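Local atomic coordinates of MarR Like Protein, TVG0766549 (Thermoplasma volcanium, PDB entry 3LFK), a protein that is of unknown function but, having the winged helix-turn-helix fold of MarR-like regulators, probably acts in transcription rather than as the mechanosensitive channel once reported. Residues 15-18 with 19-22; 53-56 with 57-61; 63-66 with 67-70; 111-114 with 115-119. One frame throughout, in Å; residues are numbered along the deposited sequence.

In the fold
Running from the N terminus, the four contacts come in series, none nesting within or crossing another. Contact 1 closes a loop: it is the turn between the paired strands 12-14 and 23-24, with Lys15, Lys21 and Pro22 resting on helix 94-116. Contact 2 holds a turn of helix 54-60, just after strand 51-53, and contact 3 starts helix 66-76. These two touch, their centres about 10 Å apart, and belong to the two helices of the helix-turn-helix, across the chain's centre from contact 1. Contact 4 lies at the C-terminal end of helix 94-116 and the residues after it, about 34 Å between centres from the others, so this helix links it to contact 1.

Contact 1: residues 15-18 with 19-22; sequences KGTP and FNKP
Thr17 and Asn20 face each other across the tip of a beta hairpin whose two-residue loop, Pro18-Phe19, makes a type I turn. Their backbones form an antiparallel hydrogen-bonded pair: Thr17 N gives to Asn20 O (3.0 Å), almost straight and in the carbonyl plane, and Asn20 N returns a bond to Thr17 O (3.1 Å) from well above that carbonyl's plane. Pro18 suits the first corner of the turn, since its ring fixes phi near the value required and no N-H is needed there.

The side chains add a second set of links on one side of the hairpin. In both Thr17 (chi1 72°) and Asn20 (chi1 74°) the polar branch lies between the backbone N and the carbonyl carbon, the crowded position, and this turns the two groups to each other over the paired backbones. Thr17 OG1 donates to Asn20 OD1 over a short 2.5 Å, meeting it from above the amide's carbonyl plane. The other end of the amide is used as well: ND2 of Asn20 reaches back to Lys15 O (3.1 Å), which lies in the amide plane, and also to the carbonyl of Lys21. A threonine and an asparagine can thus lace two carbonyls together where hydrophobic cover is scarce. Farther down the hairpin, Pro22 CB lies against Gly16 N, while Gly16 N itself bonds to Glu95 of helix 94-116.

Phe19 has a chi1 of 30°, well off a staggered value, and its ring slants past the threonine hydroxyl, with CE1 only 3.0 Å from Thr17 OG1.

Contact 2: residues 53-56 with 57-61; sequences PLYR and IKNET
Arg56 and Glu60, one helical turn apart, are joined side-on by two bonds. Arg56 NE meets Glu60 OE2 at 2.8 Å on the syn side, and Arg56 NH2 meets OE1 at 3.0 Å on its syn lone pair. Both oxygens lie close to the guanidinium plane, although that plane and the carboxylate's are turned 32° apart. A bend at chi3 of the arginine (57°) swings the NE edge toward a glutamate that stays extended beyond CG. Two bonds, one to each oxygen, should limit rotation of both groups, and the i to i+4 spacing suits long side chains on a helix surface.

Beneath them runs the helical backbone bonding, including Glu60 N to Arg56 O (2.8 Å). Thr61 gives its hydroxyl to Ile57 O (3.2 Å), a group well placed for a carbonyl one turn back, and OG1 also receives Leu63 N. The amide of Asn59 brings ND2 to the edge of the Tyr55 ring, 3.8 Å from CD1. On another side, Leu54 CD2 lies 4.3 Å from CE of Lys58, whose ammonium continues to a salt bridge with Glu67.

Ile57, branched and buried, faces inward from helix 54-60 onto Leu45 of helix 36-47, Ile90 of strand 87-92 and Pro66 of helix 66-76, while Leu54 packs on Leu70 and pairs its backbone with Glu88 of the wing hairpin.

Contact 3: residues 63-66 with 67-70; sequences LKDP and ESVL
Asp65 OD1 is gripped by three donors: the backbone N of Ser68 at 3.2 Å, a water at 2.9 Å and a second water at 3.3 Å. This is an N-cap, and it opens helix 66-76, the second helix of the helix-turn-helix and the one that, in winged-helix regulators, usually reads DNA. The first amides of a helix have no preceding carbonyl to serve them, so an acidic side chain just before the helix suits the place; its charge would also be eased by the positive end of the helix dipole.

The aspartate's CG points away from its own backbone N (chi1 -169°), which carries the carboxylate over the start of the helix. Ser68 N meets OD1 from above the carboxylate plane, and Ser68 CB lies over the same face, 3.4 Å from Asp65 OD2. The water nearer to OD1 accepts from Glu67 N at 2.9 Å, so this second early amide is satisfied through solvent. The other water donates to Glu67 OE1 as well, linking the two acids, whose charged atoms stay well apart; OE2 of Glu67 is taken by Lys58.

Pro66 stands at the first helical position, where its ring-fixed phi suits the helix and a missing N-H costs nothing. Asp65 O takes Val69 N as the first i to i+4 bond, and Pro66 O follows with Leu70 N at 2.8 Å, nearly on the line of the C=O bond.

Val69 turns its side chain inward against Asp37, Glu38 and Leu41 of helix 36-47. Across its flank, at about a right angle, comes Leu63, with CD1 4.1 Å from Val69 CG2.

Contact 4: residues 111-114 with 115-119; sequences RLKE and MKQKK
Met115 begins by bonding its backbone N to Arg111 O (2.9 Å), and its side chain then returns toward the same arginine. The methionine is extended until chi3 (-70°), where it bends and sets CE over one face of the Arg111 guanidinium, 3.9 Å from NH2 and displaced toward the rim. A flexible thioether suits this spot because its methyl can lie on a flat cation without competing for its N-H groups.

Lys116 sends its N to Leu112 O; extended beyond CG, it slants across Leu112, so that the methylene CE rests 3.7 Å from Leu112 CD1. A lysine here offers an aliphatic stem to the leucine while still ending in a charge. The pairs made by Met115 and Lys116 are spaced i to i+4 on helix 94-116, the long helix that follows the winged helix-turn-helix and whose C-terminal end lies far from the centre of the chain; every residue taking part is exposed.

Gln117 binds its backbone N only weakly to the carbonyls of Lys113 and Glu114, and its amide does more. Lys113, bent at chi4 (-70°), brings NZ to Gln117 OE1 at 3.2 Å, close to head-on to the C=O. At the amide's other end, NE2 donates to a water at 2.7 Å, and that water passes a hydrogen to Glu114 O.

Lys118 lays CG beside the same carbonyl, 3.6 Å from Glu114 O, and its N reaches Met115 O.

Contact 1: residues 15-18 with 19-22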
loop_
_atom_site.group_PDB
_atom_site.type_symbol
_atom_site.label_atom_id
_atom_site.label_comp_id
_atom_site.label_asym_id
_atom_site.label_seq_id
_atom_site.Cartn_x
_atom_site.Cartn_y
_atom_site.Cartn_z
ATOM N N LYS A 15 13.929 -7.506 -0.260
ATOM C CA LYS A 15 13.595 -6.449 0.687
ATOM C C LYS A 15 14.683 -5.383 0.586
ATOM O O LYS A 15 15.825 -5.682 0.228
ATOM C CB LYS A 15 13.531 -7.014 2.114
ATOM C CG LYS A 15 12.529 -8.154 2.284
ATOM C CD LYS A 15 12.540 -8.728 3.698
ATOM C CE LYS A 15 11.911 -7.767 4.673
ATOM N NZ LYS A 15 11.742 -8.387 6.011
ATOM N N GLY A 16 14.331 -4.142 0.885
ATOM C CA GLY A 16 15.307 -3.073 0.833
ATOM C C GLY A 16 16.293 -3.162 1.990
ATOM O O GLY A 16 15.962 -3.658 3.064
ATOM N N THR A 17 17.521 -2.711 1.753
ATOM C CA THR A 17 18.580 -2.695 2.769
ATOM C C THR A 17 19.435 -1.492 2.395
ATOM O O THR A 17 19.210 -0.870 1.358
ATOM C CB THR A 17 19.491 -3.968 2.761
ATOM O OG1 THR A 17 20.339 -3.952 1.611
ATOM C CG2 THR A 17 18.666 -5.238 2.770
ATOM N N PRO A 18 20.425 -1.142 3.231
ATOM C CA PRO A 18 21.299 0.004 2.955
ATOM C C PRO A 18 22.002 0.019 1.594
ATOM O O PRO A 18 22.319 1.086 1.074
ATOM C CB PRO A 18 22.286 -0.039 4.115
ATOM C CG PRO A 18 21.428 -0.532 5.240
ATOM C CD PRO A 18 20.672 -1.667 4.587
ATOM N N PHE A 19 22.249 -1.151 1.017
ATOM C CA PHE A 19 22.928 -1.208 -0.277
ATOM C C PHE A 19 22.044 -1.591 -1.471
ATOM O O PHE A 19 22.547 -1.918 -2.551
ATOM C CB PHE A 19 24.148 -2.138 -0.187
ATOM C CG PHE A 19 23.990 -3.260 0.804
ATOM C CD1 PHE A 19 23.179 -4.354 0.515
ATOM C CD2 PHE A 19 24.636 -3.209 2.041
ATOM C CE1 PHE A 19 23.010 -5.382 1.447
ATOM C CE2 PHE A 19 24.472 -4.234 2.977
ATOM C CZ PHE A 19 23.656 -5.321 2.679
ATOM N N ASN A 20 20.729 -1.551 -1.283
ATOM C CA ASN A 20 19.813 -1.863 -2.373
ATOM C C ASN A 20 18.382 -1.431 -2.102
ATOM O O ASN A 20 17.877 -1.553 -0.986
ATOM C CB ASN A 20 19.824 -3.363 -2.710
ATOM C CG ASN A 20 19.113 -4.218 -1.672
ATOM O OD1 ASN A 20 19.724 -4.674 -0.706
ATOM N ND2 ASN A 20 17.813 -4.442 -1.870
ATOM N N LYS A 21 17.745 -0.916 -3.147
ATOM C CA LYS A 21 16.351 -0.486 -3.108
ATOM C C LYS A 21 15.536 -1.787 -3.178
ATOM O O LYS A 21 16.043 -2.807 -3.658
ATOM C CB LYS A 21 16.075 0.376 -4.342
ATOM C CG LYS A 21 14.813 1.200 -4.280
ATOM C CD LYS A 21 14.902 2.265 -3.197
ATOM C CE LYS A 21 16.028 3.249 -3.471
ATOM N NZ LYS A 21 16.133 4.272 -2.393
ATOM N N PRO A 22 14.286 -1.797 -2.687
ATOM C CA PRO A 22 13.554 -3.066 -2.784
ATOM C C PRO A 22 13.207 -3.396 -4.230
ATOM O O PRO A 22 13.110 -2.507 -5.060
ATOM C CB PRO A 22 12.294 -2.812 -1.945
ATOM C CG PRO A 22 12.115 -1.346 -2.036
ATOM C CD PRO A 22 13.516 -0.805 -1.919
#

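Contact 2: residues 53-56 with 57-61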
loop_
_atom_site.group_PDB
_atom_site.type_symbol
_atom_site.label_atom_id
_atom_site.label_comp_id
_atom_site.label_asym_id
_atom_site.label_seq_id
_atom_site.Cartn_x
_atom_site.Cartn_y
_atom_site.Cartn_z
ATOM N N PRO A 53 -5.108 1.044 14.180
ATOM C CA PRO A 53 -5.898 -0.059 14.754
ATOM C C PRO A 53 -6.786 -0.730 13.700
ATOM O O PRO A 53 -7.320 -0.060 12.806
ATOM C CB PRO A 53 -6.757 0.644 15.816
ATOM C CG PRO A 53 -5.889 1.761 16.258
ATOM C CD PRO A 53 -5.328 2.289 14.947
ATOM N N LEU A 54 -6.976 -2.042 13.801
ATOM C CA LEU A 54 -7.811 -2.722 12.822
ATOM C C LEU A 54 -9.241 -2.168 12.780
ATOM O O LEU A 54 -9.832 -2.050 11.712
ATOM C CB LEU A 54 -7.839 -4.237 13.084
ATOM C CG LEU A 54 -8.742 -5.062 12.166
ATOM C CD1 LEU A 54 -8.189 -5.118 10.726
ATOM C CD2 LEU A 54 -8.826 -6.467 12.733
ATOM N N TYR A 55 -9.798 -1.781 13.929
ATOM C CA TYR A 55 -11.165 -1.281 13.893
ATOM C C TYR A 55 -11.309 -0.010 13.038
ATOM O O TYR A 55 -12.372 0.246 12.491
ATOM C CB TYR A 55 -11.717 -1.083 15.328
ATOM C CG TYR A 55 -11.240 0.150 16.034
ATOM C CD1 TYR A 55 -11.761 1.403 15.716
ATOM C CD2 TYR A 55 -10.230 0.076 16.992
ATOM C CE1 TYR A 55 -11.279 2.555 16.330
ATOM C CE2 TYR A 55 -9.743 1.217 17.609
ATOM C CZ TYR A 55 -10.269 2.451 17.273
ATOM O OH TYR A 55 -9.776 3.579 17.881
ATOM N N ARG A 56 -10.255 0.788 12.899
ATOM C CA ARG A 56 -10.380 1.975 12.056
ATOM C C ARG A 56 -10.473 1.569 10.586
ATOM O O ARG A 56 -11.168 2.205 9.793
ATOM C CB ARG A 56 -9.204 2.936 12.267
ATOM C CG ARG A 56 -9.168 3.545 13.673
ATOM C CD ARG A 56 -8.209 4.734 13.765
ATOM N NE ARG A 56 -8.545 5.768 12.797
ATOM C CZ ARG A 56 -7.757 6.797 12.496
ATOM N NH1 ARG A 56 -6.583 6.936 13.100
ATOM N NH2 ARG A 56 -8.121 7.665 11.564
ATOM N N ILE A 57 -9.768 0.499 10.220
ATOM C CA ILE A 57 -9.816 0.027 8.844
ATOM C C ILE A 57 -11.231 -0.432 8.504
ATOM O O ILE A 57 -11.733 -0.161 7.422
ATOM C CB ILE A 57 -8.801 -1.112 8.644
ATOM C CG1 ILE A 57 -7.399 -0.517 8.694
ATOM C CG2 ILE A 57 -9.048 -1.842 7.314
ATOM C CD1 ILE A 57 -6.310 -1.552 8.798
ATOM N N LYS A 58 -11.887 -1.090 9.450
ATOM C CA LYS A 58 -13.244 -1.566 9.226
ATOM C C LYS A 58 -14.232 -0.434 9.094
ATOM O O LYS A 58 -15.134 -0.473 8.258
ATOM C CB LYS A 58 -13.685 -2.459 10.376
ATOM C CG LYS A 58 -12.941 -3.749 10.479
ATOM C CD LYS A 58 -13.619 -4.627 11.506
ATOM C CE LYS A 58 -12.967 -5.981 11.586
ATOM N NZ LYS A 58 -13.750 -6.895 12.464
ATOM N N ASN A 59 -14.055 0.581 9.925
ATOM C CA ASN A 59 -14.971 1.712 9.946
ATOM C C ASN A 59 -14.782 2.773 8.880
ATOM O O ASN A 59 -15.758 3.315 8.352
ATOM C CB ASN A 59 -14.898 2.447 11.306
ATOM C CG ASN A 59 -15.262 1.568 12.498
ATOM O OD1 ASN A 59 -15.886 0.515 12.359
ATOM N ND2 ASN A 59 -14.879 2.021 13.693
ATOM N N GLU A 60 -13.529 3.043 8.539
ATOM C CA GLU A 60 -13.218 4.172 7.687
ATOM C C GLU A 60 -12.839 4.071 6.214
ATOM O O GLU A 60 -12.731 5.099 5.545
ATOM C CB GLU A 60 -12.122 4.958 8.404
ATOM C CG GLU A 60 -12.450 5.314 9.854
ATOM C CD GLU A 60 -11.255 5.857 10.617
ATOM O OE1 GLU A 60 -10.424 6.569 10.016
ATOM O OE2 GLU A 60 -11.156 5.587 11.832
ATOM N N THR A 61 -12.638 2.871 5.688
ATOM C CA THR A 61 -12.194 2.774 4.299
ATOM C C THR A 61 -13.239 2.713 3.205
ATOM O O THR A 61 -12.919 2.947 2.041
ATOM C CB THR A 61 -11.344 1.566 4.097
ATOM O OG1 THR A 61 -12.173 0.415 4.292
ATOM C CG2 THR A 61 -10.175 1.568 5.077
#

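Contact 3: residues 63-66 with 67-70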
loop_
_atom_site.group_PDB
_atom_site.type_symbol
_atom_site.label_atom_id
_atom_site.label_comp_id
_atom_site.label_asym_id
_atom_site.label_seq_id
_atom_site.Cartn_x
_atom_site.Cartn_y
_atom_site.Cartn_z
ATOM N N LEU A 63 -14.751 -0.014 2.324
ATOM C CA LEU A 63 -14.652 -1.329 1.706
ATOM C C LEU A 63 -15.666 -2.310 2.263
ATOM O O LEU A 63 -15.932 -2.332 3.458
ATOM C CB LEU A 63 -13.242 -1.905 1.917
ATOM C CG LEU A 63 -12.079 -1.125 1.294
ATOM C CD1 LEU A 63 -10.743 -1.636 1.862
ATOM C CD2 LEU A 63 -12.097 -1.294 -0.219
ATOM N N LYS A 64 -16.234 -3.142 1.399
ATOM C CA LYS A 64 -17.198 -4.136 1.853
ATOM C C LYS A 64 -16.554 -5.252 2.672
ATOM O O LYS A 64 -17.163 -5.796 3.598
ATOM C CB LYS A 64 -17.924 -4.748 0.649
ATOM C CG LYS A 64 -18.725 -3.752 -0.164
ATOM C CD LYS A 64 -20.041 -3.396 0.510
ATOM C CE LYS A 64 -20.800 -2.350 -0.305
ATOM N NZ LYS A 64 -20.911 -2.721 -1.756
ATOM N N ASP A 65 -15.330 -5.627 2.319
ATOM C CA ASP A 65 -14.645 -6.675 3.037
ATOM C C ASP A 65 -13.201 -6.221 3.230
ATOM O O ASP A 65 -12.291 -6.724 2.573
ATOM C CB ASP A 65 -14.707 -7.986 2.235
ATOM C CG ASP A 65 -14.251 -9.208 3.043
ATOM O OD1 ASP A 65 -13.695 -9.052 4.149
ATOM O OD2 ASP A 65 -14.424 -10.352 2.559
ATOM N N PRO A 66 -12.983 -5.254 4.136
ATOM C CA PRO A 66 -11.652 -4.706 4.437
ATOM C C PRO A 66 -10.649 -5.777 4.817
ATOM O O PRO A 66 -9.468 -5.718 4.422
ATOM C CB PRO A 66 -11.918 -3.769 5.617
ATOM C CG PRO A 66 -13.342 -3.392 5.459
ATOM C CD PRO A 66 -13.997 -4.664 5.033
ATOM N N GLU A 67 -11.092 -6.739 5.613
ATOM C CA GLU A 67 -10.186 -7.796 6.042
ATOM C C GLU A 67 -9.644 -8.616 4.891
ATOM O O GLU A 67 -8.488 -9.031 4.918
ATOM C CB GLU A 67 -10.844 -8.718 7.071
ATOM C CG GLU A 67 -11.308 -7.954 8.298
ATOM C CD GLU A 67 -11.800 -8.848 9.405
ATOM O OE1 GLU A 67 -11.900 -10.080 9.196
ATOM O OE2 GLU A 67 -12.089 -8.310 10.490
ATOM N N SER A 68 -10.465 -8.873 3.879
ATOM C CA SER A 68 -9.992 -9.648 2.736
ATOM C C SER A 68 -8.956 -8.839 1.962
ATOM O O SER A 68 -7.935 -9.379 1.509
ATOM C CB SER A 68 -11.152 -9.988 1.792
ATOM O OG SER A 68 -10.685 -10.675 0.641
ATOM N N VAL A 69 -9.227 -7.549 1.792
ATOM C CA VAL A 69 -8.288 -6.691 1.067
ATOM C C VAL A 69 -6.957 -6.626 1.843
ATOM O O VAL A 69 -5.864 -6.751 1.260
ATOM C CB VAL A 69 -8.851 -5.258 0.896
ATOM C CG1 VAL A 69 -7.894 -4.425 0.043
ATOM C CG2 VAL A 69 -10.207 -5.299 0.194
ATOM N N LEU A 70 -7.054 -6.446 3.153
ATOM C CA LEU A 70 -5.860 -6.376 4.005
ATOM C C LEU A 70 -5.063 -7.685 3.932
ATOM O O LEU A 70 -3.835 -7.637 3.861
ATOM C CB LEU A 70 -6.265 -6.100 5.460
ATOM C CG LEU A 70 -5.110 -6.045 6.474
ATOM C CD1 LEU A 70 -4.062 -4.994 6.081
ATOM C CD2 LEU A 70 -5.688 -5.729 7.866
HETATM O O HOH W 1 -13.812 -7.366 6.541
HETATM O O HOH W 2 -14.136 -10.521 7.016
#

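Contact 4: residues 111-114 with 115-119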
loop_
_atom_site.group_PDB
_atom_site.type_symbol
_atom_site.label_atom_id
_atom_site.label_comp_id
_atom_site.label_asym_id
_atom_site.label_seq_id
_atom_site.Cartn_x
_atom_site.Cartn_y
_atom_site.Cartn_z
ATOM N N ARG A 111 -1.223 14.868 -11.012
ATOM C CA ARG A 111 -2.097 15.945 -10.543
ATOM C C ARG A 111 -1.462 17.301 -10.842
ATOM O O ARG A 111 -2.161 18.245 -11.242
ATOM C CB ARG A 111 -2.334 15.799 -9.037
ATOM C CG ARG A 111 -3.094 16.948 -8.382
ATOM C CD ARG A 111 -3.190 16.705 -6.877
ATOM N NE ARG A 111 -3.551 17.908 -6.132
ATOM C CZ ARG A 111 -4.720 18.534 -6.232
ATOM N NH1 ARG A 111 -5.658 18.072 -7.050
ATOM N NH2 ARG A 111 -4.949 19.626 -5.513
ATOM N N LEU A 112 -0.150 17.398 -10.642
ATOM C CA LEU A 112 0.556 18.656 -10.902
ATOM C C LEU A 112 0.542 18.972 -12.392
ATOM O O LEU A 112 0.320 20.119 -12.799
ATOM C CB LEU A 112 1.992 18.578 -10.397
ATOM C CG LEU A 112 2.915 19.759 -10.728
ATOM C CD1 LEU A 112 2.379 21.017 -10.058
ATOM C CD2 LEU A 112 4.330 19.453 -10.251
ATOM N N LYS A 113 0.780 17.956 -13.207
ATOM C CA LYS A 113 0.772 18.138 -14.658
ATOM C C LYS A 113 -0.572 18.666 -15.133
ATOM O O LYS A 113 -0.633 19.595 -15.938
ATOM C CB LYS A 113 1.073 16.803 -15.335
ATOM C CG LYS A 113 1.080 16.838 -16.857
ATOM C CD LYS A 113 1.520 15.480 -17.385
ATOM C CE LYS A 113 1.717 15.483 -18.894
ATOM N NZ LYS A 113 0.429 15.604 -19.630
ATOM N N GLU A 114 -1.650 18.082 -14.622
ATOM C CA GLU A 114 -2.998 18.475 -14.992
ATOM C C GLU A 114 -3.359 19.861 -14.484
ATOM O O GLU A 114 -4.113 20.593 -15.130
ATOM C CB GLU A 114 -3.994 17.442 -14.465
ATOM C CG GLU A 114 -3.941 16.138 -15.234
ATOM C CD GLU A 114 -4.919 15.105 -14.711
ATOM O OE1 GLU A 114 -5.144 14.099 -15.418
ATOM O OE2 GLU A 114 -5.452 15.294 -13.595
ATOM N N MET A 115 -2.827 20.214 -13.319
ATOM C CA MET A 115 -3.075 21.525 -12.738
ATOM C C MET A 115 -2.409 22.585 -13.622
ATOM O O MET A 115 -2.996 23.633 -13.897
ATOM C CB MET A 115 -2.492 21.598 -11.327
ATOM C CG MET A 115 -2.787 22.897 -10.621
ATOM S SD MET A 115 -2.047 22.939 -8.990
ATOM C CE MET A 115 -3.079 21.746 -8.155
ATOM N N LYS A 116 -1.201 22.288 -14.083
ATOM C CA LYS A 116 -0.449 23.231 -14.928
ATOM C C LYS A 116 -1.081 23.509 -16.285
ATOM O O LYS A 116 -0.814 24.547 -16.896
ATOM C CB LYS A 116 0.990 22.739 -15.129
ATOM C CG LYS A 116 1.877 22.935 -13.917
ATOM C CD LYS A 116 3.230 22.275 -14.120
ATOM C CE LYS A 116 4.152 22.516 -12.939
ATOM N NZ LYS A 116 5.432 21.779 -13.086
ATOM N N GLN A 117 -1.930 22.596 -16.740
ATOM C CA GLN A 117 -2.585 22.735 -18.029
ATOM C C GLN A 117 -3.755 23.722 -18.038
ATOM O O GLN A 117 -4.147 24.214 -19.092
ATOM C CB GLN A 117 -3.050 21.356 -18.501
ATOM C CG GLN A 117 -1.895 20.376 -18.682
ATOM C CD GLN A 117 -2.348 18.959 -18.973
ATOM O OE1 GLN A 117 -1.540 18.104 -19.351
ATOM N NE2 GLN A 117 -3.637 18.698 -18.790
ATOM N N LYS A 118 -4.290 24.037 -16.862
ATOM C CA LYS A 118 -5.434 24.943 -16.750
ATOM C C LYS A 118 -5.151 26.409 -17.070
ATOM O O LYS A 118 -5.989 27.086 -17.665
ATOM C CB LYS A 118 -6.028 24.849 -15.344
ATOM C CG LYS A 118 -6.318 23.426 -14.880
ATOM C CD LYS A 118 -6.618 23.409 -13.380
ATOM C CE LYS A 118 -6.673 21.995 -12.805
ATOM N NZ LYS A 118 -6.891 22.013 -11.328
ATOM N N LYS A 119 -3.981 26.894 -16.657
ATOM C CA LYS A 119 -3.565 28.287 -16.857
ATOM C C LYS A 119 -2.034 28.269 -16.892
ATOM O O LYS A 119 -1.401 27.726 -15.988
ATOM C CB LYS A 119 -4.054 29.146 -15.678
ATOM C CG LYS A 119 -3.617 30.616 -15.689
ATOM C CD LYS A 119 -4.538 31.480 -16.541
ATOM C CE LYS A 119 -4.185 32.956 -16.392
ATOM N NZ LYS A 119 -5.112 33.859 -17.139
HETATM O O HOH W 3 -5.604 19.537 -17.148
#